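Local coordinates for pngf-ii (Elizabethkingia meningoseptica, PDB 4R4X), which acts as a peptide:N-glycosidase that probably releases N-linked glycans from glycoproteins by hydrolysing the bond between the sugar chain and its asparagine, at residues 442-447 and 509-514; 381-386 and 406-411. All blocks are in the same frame, centred on the assembly; numbering follows the deposited sequence. Where two conformers were deposited one is given.

Contact 1: 442-447 and 509-514; sequences NSIYLD and HTIQVK
S443 and Y445 pair with K514 and Q512 through backbone hydrogen bonds between antiparallel strands, the strand axes lying 4.6 Å apart, and this makes 442-446 and 509-514 central neighbours in a four-stranded sheet of the PNGase F-type C-terminal domain. Each of these two hydrogen-bonded pairs carries bonds in both directions, such as Y445 N to Q512 O (2.8 Å). I444 and L446 share the inward face with V513 and I511; on it I444 and V513 both reach Y423 of strand 416-428.

The other face is more polar. The aliphatic chain of K514 runs at about a right angle across the Y445 side chain, its CE 4.3 Å from the ring centroid in an off-centre CH-pi contact, while NZ goes on to a salt bridge with D403. Beside them, a water lies 2.7 Å from S443 OG and makes a weak bond to K514 O.

Where strand 442-446 ends, D447 continues the pairing with its side chain. Its backbone N donates to T510 O, and its OD1 replaces a backbone carbonyl as acceptor for T510 N (2.9 Å). H509 NE2 is bonded to N505 O, so both ring nitrogens have acceptors, consistent with a protonated imidazole. ND1 meets the syn lone pair of D447 OD2 at 2.8 Å, the oxygen lying in the ring plane.

Contact 2: 381-386 and 406-411; sequences PVFNTT and VEVDFI
V382, F383 and T385 meet V406, V408 and F410 in a buried, apolar packing of one sheet against another, a local sample of the beta-sandwich found in PNGase F-type domains. Strand 378-384 lies at one border of a nine-stranded antiparallel sheet and 406-412 at a border of the four-stranded one. The short axes run almost antiparallel (163°) but stay 7.5 Å apart at closest approach, and no hydrogen bond joins the segments.

A classic beta bulge explains how two consecutive residues can serve one interface. V382 and F383 both face G532 of strand 527-537, and the psi of V382, -36°, breaks the extended course of the strand, leaving both side chains directed toward 406-411. V382 then reaches F410: its CG1 lies over one face of that ring, 4.1 Å from CD1. The backbone is drawn into the packing too, since V408 CG1 comes within 3.4 Å of V382 O.

F383 touches the opposing strand mainly through the root of its side chain. CB is 4.0 Å from V406 CG1 and equally far from V408 CG2, while CG sits between the backbone N and the carbonyl carbon (chi1 58°), still within 4.1 Å of V406 CG1. V530 and V513 also contact this side chain, from the two sheets respectively.

At the strand's end, N384 OD1 accepts from T386 N (3.0 Å) in an Asx turn that leads out of it. T385, within that turn, divides its two branches: OG1 is hydrogen-bonded to V530 N and W528 O, and the methyl CG2 packs 3.7 Å from V406 CG2.

How the contacts relate
The two contacts illustrate the two ways a beta-sandwich is joined: contact 1 pairs strands within a sheet, contact 2 packs sheet on sheet. Their centres are about 10 Å apart. Strand 406-412 borders strand 507-514, with probable backbone hydrogen bonds from I511 N to V408 O and from V513 N to V406 O, so the four-stranded sheet runs on from contact 2 into contact 1. V513 also touches F383, bringing the contacts together in the sandwich interior. Along the chain they come in series, 381-386 and 406-411 before 442-447 and 509-514; strand 507-514, although later in sequence, lies between 406-412 and 442-446 in the sheet.

Contact 1: 442-447 and 509-514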
loop_
_atom_site.group_PDB
_atom_site.type_symbol
_atom_site.label_atom_id
_atom_site.label_comp_id
_atom_site.label_asym_id
_atom_site.label_seq_id
_atom_site.Cartn_x
_atom_site.Cartn_y
_atom_site.Cartn_z
ATOM N N ASN A 442 6.117 -28.137 -8.101
ATOM C CA ASN A 442 7.279 -27.630 -7.362
ATOM C C ASN A 442 7.334 -28.393 -6.036
ATOM O O ASN A 442 6.346 -28.405 -5.287
ATOM C CB ASN A 442 7.162 -26.117 -7.014
ATOM C CG ASN A 442 7.327 -25.177 -8.211
ATOM O OD1 ASN A 442 7.835 -24.053 -8.063
ATOM N ND2 ASN A 442 6.871 -25.593 -9.375
ATOM N N SER A 443 8.482 -28.976 -5.720
ATOM C CA SER A 443 8.680 -29.729 -4.478
ATOM C C SER A 443 9.738 -29.041 -3.608
ATOM O O SER A 443 10.829 -28.760 -4.056
ATOM C CB SER A 443 9.124 -31.151 -4.795
ATOM O OG SER A 443 8.088 -31.863 -5.461
ATOM N N ILE A 444 9.388 -28.771 -2.360
ATOM C CA ILE A 444 10.275 -28.109 -1.406
ATOM C C ILE A 444 10.679 -29.121 -0.315
ATOM O O ILE A 444 9.823 -29.746 0.326
ATOM C CB ILE A 444 9.587 -26.889 -0.766
ATOM C CG1 ILE A 444 9.359 -25.757 -1.794
ATOM C CG2 ILE A 444 10.434 -26.316 0.365
ATOM C CD1 ILE A 444 8.315 -26.073 -2.827
ATOM N N TYR A 445 11.984 -29.256 -0.108
ATOM C CA TYR A 445 12.543 -30.145 0.899
ATOM C C TYR A 445 13.216 -29.343 2.016
ATOM O O TYR A 445 13.841 -28.297 1.762
ATOM C CB TYR A 445 13.582 -31.050 0.241
ATOM C CG TYR A 445 13.046 -31.970 -0.826
ATOM C CD1 TYR A 445 12.685 -31.488 -2.074
ATOM C CD2 TYR A 445 12.937 -33.343 -0.598
ATOM C CE1 TYR A 445 12.206 -32.337 -3.052
ATOM C CE2 TYR A 445 12.482 -34.196 -1.586
ATOM C CZ TYR A 445 12.107 -33.675 -2.806
ATOM O OH TYR A 445 11.626 -34.508 -3.786
ATOM N N LEU A 446 13.083 -29.829 3.246
ATOM C CA LEU A 446 13.759 -29.273 4.415
ATOM C C LEU A 446 14.611 -30.409 5.015
ATOM O O LEU A 446 14.082 -31.449 5.348
ATOM C CB LEU A 446 12.737 -28.817 5.455
ATOM C CG LEU A 446 13.301 -28.394 6.812
ATOM C CD1 LEU A 446 14.159 -27.156 6.673
ATOM C CD2 LEU A 446 12.179 -28.204 7.819
ATOM N N ASP A 447 15.920 -30.199 5.087
ATOM C CA ASP A 447 16.839 -31.180 5.642
ATOM C C ASP A 447 16.661 -32.530 4.999
ATOM O O ASP A 447 16.613 -33.548 5.688
ATOM C CB ASP A 447 16.677 -31.245 7.154
ATOM C CG ASP A 447 17.046 -29.938 7.815
ATOM O OD1 ASP A 447 18.030 -29.348 7.344
ATOM O OD2 ASP A 447 16.378 -29.493 8.778
ATOM N N HIS A 509 20.962 -26.220 8.553
ATOM C CA HIS A 509 19.801 -26.726 7.847
ATOM C C HIS A 509 20.021 -26.596 6.359
ATOM O O HIS A 509 20.876 -25.833 5.907
ATOM C CB HIS A 509 18.543 -25.954 8.264
ATOM C CG HIS A 509 18.140 -26.189 9.684
ATOM N ND1 HIS A 509 17.401 -27.287 10.082
ATOM C CD2 HIS A 509 18.378 -25.471 10.805
ATOM C CE1 HIS A 509 17.215 -27.243 11.386
ATOM N NE2 HIS A 509 17.802 -26.154 11.850
ATOM N N THR A 510 19.272 -27.367 5.592
ATOM C CA THR A 510 19.261 -27.256 4.139
ATOM C C THR A 510 17.842 -27.113 3.611
ATOM O O THR A 510 16.888 -27.715 4.140
ATOM C CB THR A 510 19.880 -28.487 3.465
ATOM O OG1 THR A 510 19.071 -29.642 3.744
ATOM C CG2 THR A 510 21.326 -28.681 3.915
ATOM N N ILE A 511 17.668 -26.287 2.601
ATOM C CA ILE A 511 16.388 -26.248 1.919
ATOM C C ILE A 511 16.695 -26.564 0.470
ATOM O O ILE A 511 17.740 -26.162 -0.052
ATOM C CB ILE A 511 15.668 -24.910 2.092
ATOM C CG1 ILE A 511 15.101 -24.800 3.505
ATOM C CG2 ILE A 511 14.516 -24.791 1.090
ATOM C CD1 ILE A 511 14.610 -23.404 3.905
ATOM N N GLN A 512 15.801 -27.306 -0.170
ATOM C CA GLN A 512 15.979 -27.676 -1.561
ATOM C C GLN A 512 14.682 -27.546 -2.358
ATOM O O GLN A 512 13.617 -27.856 -1.849
ATOM C CB GLN A 512 16.503 -29.093 -1.656
ATOM C CG GLN A 512 16.746 -29.536 -3.092
ATOM C CD GLN A 512 17.350 -30.915 -3.167
ATOM O OE1 GLN A 512 18.209 -31.192 -4.016
ATOM N NE2 GLN A 512 16.912 -31.779 -2.287
ATOM N N VAL A 513 14.794 -27.051 -3.590
ATOM C CA VAL A 513 13.655 -26.985 -4.518
ATOM C C VAL A 513 13.947 -27.818 -5.736
ATOM O O VAL A 513 15.001 -27.669 -6.343
ATOM C CB VAL A 513 13.368 -25.551 -4.990
ATOM C CG1 VAL A 513 12.145 -25.505 -5.912
ATOM C CG2 VAL A 513 13.164 -24.664 -3.779
ATOM N N LYS A 514 12.994 -28.677 -6.093
ATOM C CA LYS A 514 13.073 -29.507 -7.283
ATOM C C LYS A 514 11.817 -29.230 -8.115
ATOM O O LYS A 514 10.724 -29.130 -7.558
ATOM C CB LYS A 514 13.079 -30.994 -6.921
ATOM C CG LYS A 514 14.273 -31.463 -6.100
ATOM C CD LYS A 514 14.295 -32.984 -5.995
ATOM C CE LYS A 514 15.347 -33.464 -5.014
ATOM N NZ LYS A 514 15.295 -34.941 -4.913
HETATM O O HOH W 1 8.618 -31.673 -8.100
#

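Contact 2: 381-386 and 406-411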
loop_
_atom_site.group_PDB
_atom_site.type_symbol
_atom_site.label_atom_id
_atom_site.label_comp_id
_atom_site.label_asym_id
_atom_site.label_seq_id
_atom_site.Cartn_x
_atom_site.Cartn_y
_atom_site.Cartn_z
ATOM N N PRO A 381 17.085 -14.270 3.505
ATOM C CA PRO A 381 16.963 -14.640 2.094
ATOM C C PRO A 381 17.859 -15.839 1.790
ATOM O O PRO A 381 19.056 -15.760 2.033
ATOM C CB PRO A 381 17.479 -13.409 1.350
ATOM C CG PRO A 381 18.391 -12.720 2.314
ATOM C CD PRO A 381 17.835 -13.014 3.698
ATOM N N VAL A 382 17.287 -16.932 1.292
ATOM C CA VAL A 382 18.037 -18.177 1.107
ATOM C C VAL A 382 18.340 -18.473 -0.354
ATOM O O VAL A 382 19.413 -18.957 -0.668
ATOM C CB VAL A 382 17.363 -19.375 1.808
ATOM C CG1 VAL A 382 17.469 -19.224 3.319
ATOM C CG2 VAL A 382 15.914 -19.515 1.427
ATOM N N PHE A 383 17.418 -18.139 -1.260
ATOM C CA PHE A 383 17.698 -18.266 -2.677
ATOM C C PHE A 383 16.861 -17.301 -3.490
ATOM O O PHE A 383 15.816 -16.811 -3.043
ATOM C CB PHE A 383 17.487 -19.697 -3.192
ATOM C CG PHE A 383 16.102 -20.237 -2.985
ATOM C CD1 PHE A 383 15.131 -20.078 -3.943
ATOM C CD2 PHE A 383 15.805 -20.991 -1.856
ATOM C CE1 PHE A 383 13.854 -20.577 -3.748
ATOM C CE2 PHE A 383 14.538 -21.520 -1.658
ATOM C CZ PHE A 383 13.561 -21.302 -2.605
ATOM N N ASN A 384 17.347 -17.035 -4.693
ATOM C CA ASN A 384 16.615 -16.259 -5.687
ATOM C C ASN A 384 17.198 -16.563 -7.053
ATOM O O ASN A 384 18.335 -16.168 -7.343
ATOM C CB ASN A 384 16.722 -14.775 -5.392
ATOM C CG ASN A 384 15.695 -13.959 -6.160
ATOM O OD1 ASN A 384 15.223 -14.350 -7.234
ATOM N ND2 ASN A 384 15.321 -12.824 -5.590
ATOM N N THR A 385 16.441 -17.292 -7.869
ATOM C CA THR A 385 16.886 -17.641 -9.199
ATOM C C THR A 385 16.508 -16.618 -10.248
ATOM O O THR A 385 16.982 -16.708 -11.360
ATOM C CB THR A 385 16.356 -19.009 -9.671
ATOM O OG1 THR A 385 14.944 -18.936 -9.931
ATOM C CG2 THR A 385 16.655 -20.100 -8.614
ATOM N N THR A 386 15.660 -15.660 -9.901
ATOM C CA THR A 386 15.189 -14.677 -10.868
ATOM C C THR A 386 16.341 -13.811 -11.399
ATOM O O THR A 386 17.002 -13.102 -10.626
ATOM C CB THR A 386 14.110 -13.770 -10.253
ATOM O OG1 THR A 386 13.035 -14.565 -9.719
ATOM C CG2 THR A 386 13.551 -12.793 -11.306
ATOM N N VAL A 406 17.744 -26.469 -6.844
ATOM C CA VAL A 406 18.403 -25.435 -6.056
ATOM C C VAL A 406 18.506 -25.958 -4.620
ATOM O O VAL A 406 17.517 -26.288 -4.010
ATOM C CB VAL A 406 17.604 -24.108 -6.039
ATOM C CG1 VAL A 406 18.152 -23.195 -4.958
ATOM C CG2 VAL A 406 17.683 -23.424 -7.390
ATOM N N GLU A 407 19.709 -26.005 -4.089
ATOM C CA GLU A 407 19.944 -26.559 -2.762
ATOM C C GLU A 407 20.805 -25.568 -2.032
ATOM O O GLU A 407 21.839 -25.139 -2.566
ATOM C CB GLU A 407 20.638 -27.920 -2.880
ATOM C CG GLU A 407 21.009 -28.552 -1.551
ATOM C CD GLU A 407 21.323 -30.036 -1.701
ATOM O OE1 GLU A 407 20.829 -30.829 -0.866
ATOM O OE2 GLU A 407 22.003 -30.398 -2.684
ATOM N N VAL A 408 20.361 -25.170 -0.843
ATOM C CA VAL A 408 21.038 -24.163 -0.033
ATOM C C VAL A 408 21.202 -24.678 1.408
ATOM O O VAL A 408 20.266 -25.257 1.961
ATOM C CB VAL A 408 20.207 -22.858 -0.016
ATOM C CG1 VAL A 408 20.994 -21.696 0.561
ATOM C CG2 VAL A 408 19.721 -22.521 -1.419
ATOM N N ASP A 409 22.367 -24.431 1.999
ATOM C CA ASP A 409 22.690 -24.758 3.382
ATOM C C ASP A 409 22.797 -23.399 4.090
ATOM O O ASP A 409 23.334 -22.463 3.516
ATOM C CB ASP A 409 24.050 -25.509 3.415
ATOM C CG ASP A 409 24.438 -26.024 4.799
ATOM O OD1 ASP A 409 23.541 -26.378 5.592
ATOM O OD2 ASP A 409 25.665 -26.125 5.093
ATOM N N PHE A 410 22.301 -23.307 5.325
ATOM C CA PHE A 410 22.408 -22.096 6.147
ATOM C C PHE A 410 22.469 -22.478 7.631
ATOM O O PHE A 410 22.109 -23.600 8.023
ATOM C CB PHE A 410 21.220 -21.156 5.902
ATOM C CG PHE A 410 19.886 -21.809 6.097
ATOM C CD1 PHE A 410 19.280 -22.491 5.052
ATOM C CD2 PHE A 410 19.244 -21.768 7.327
ATOM C CE1 PHE A 410 18.065 -23.105 5.222
ATOM C CE2 PHE A 410 18.034 -22.394 7.502
ATOM C CZ PHE A 410 17.445 -23.064 6.445
ATOM N N ILE A 411 22.897 -21.536 8.450
ATOM C CA ILE A 411 23.084 -21.787 9.880
ATOM C C ILE A 411 22.203 -20.880 10.696
ATOM O O ILE A 411 22.228 -19.661 10.524
ATOM C CB ILE A 411 24.553 -21.554 10.284
ATOM C CG1 ILE A 411 25.465 -22.498 9.504
ATOM C CG2 ILE A 411 24.736 -21.779 11.780
ATOM C CD1 ILE A 411 26.926 -22.075 9.486
#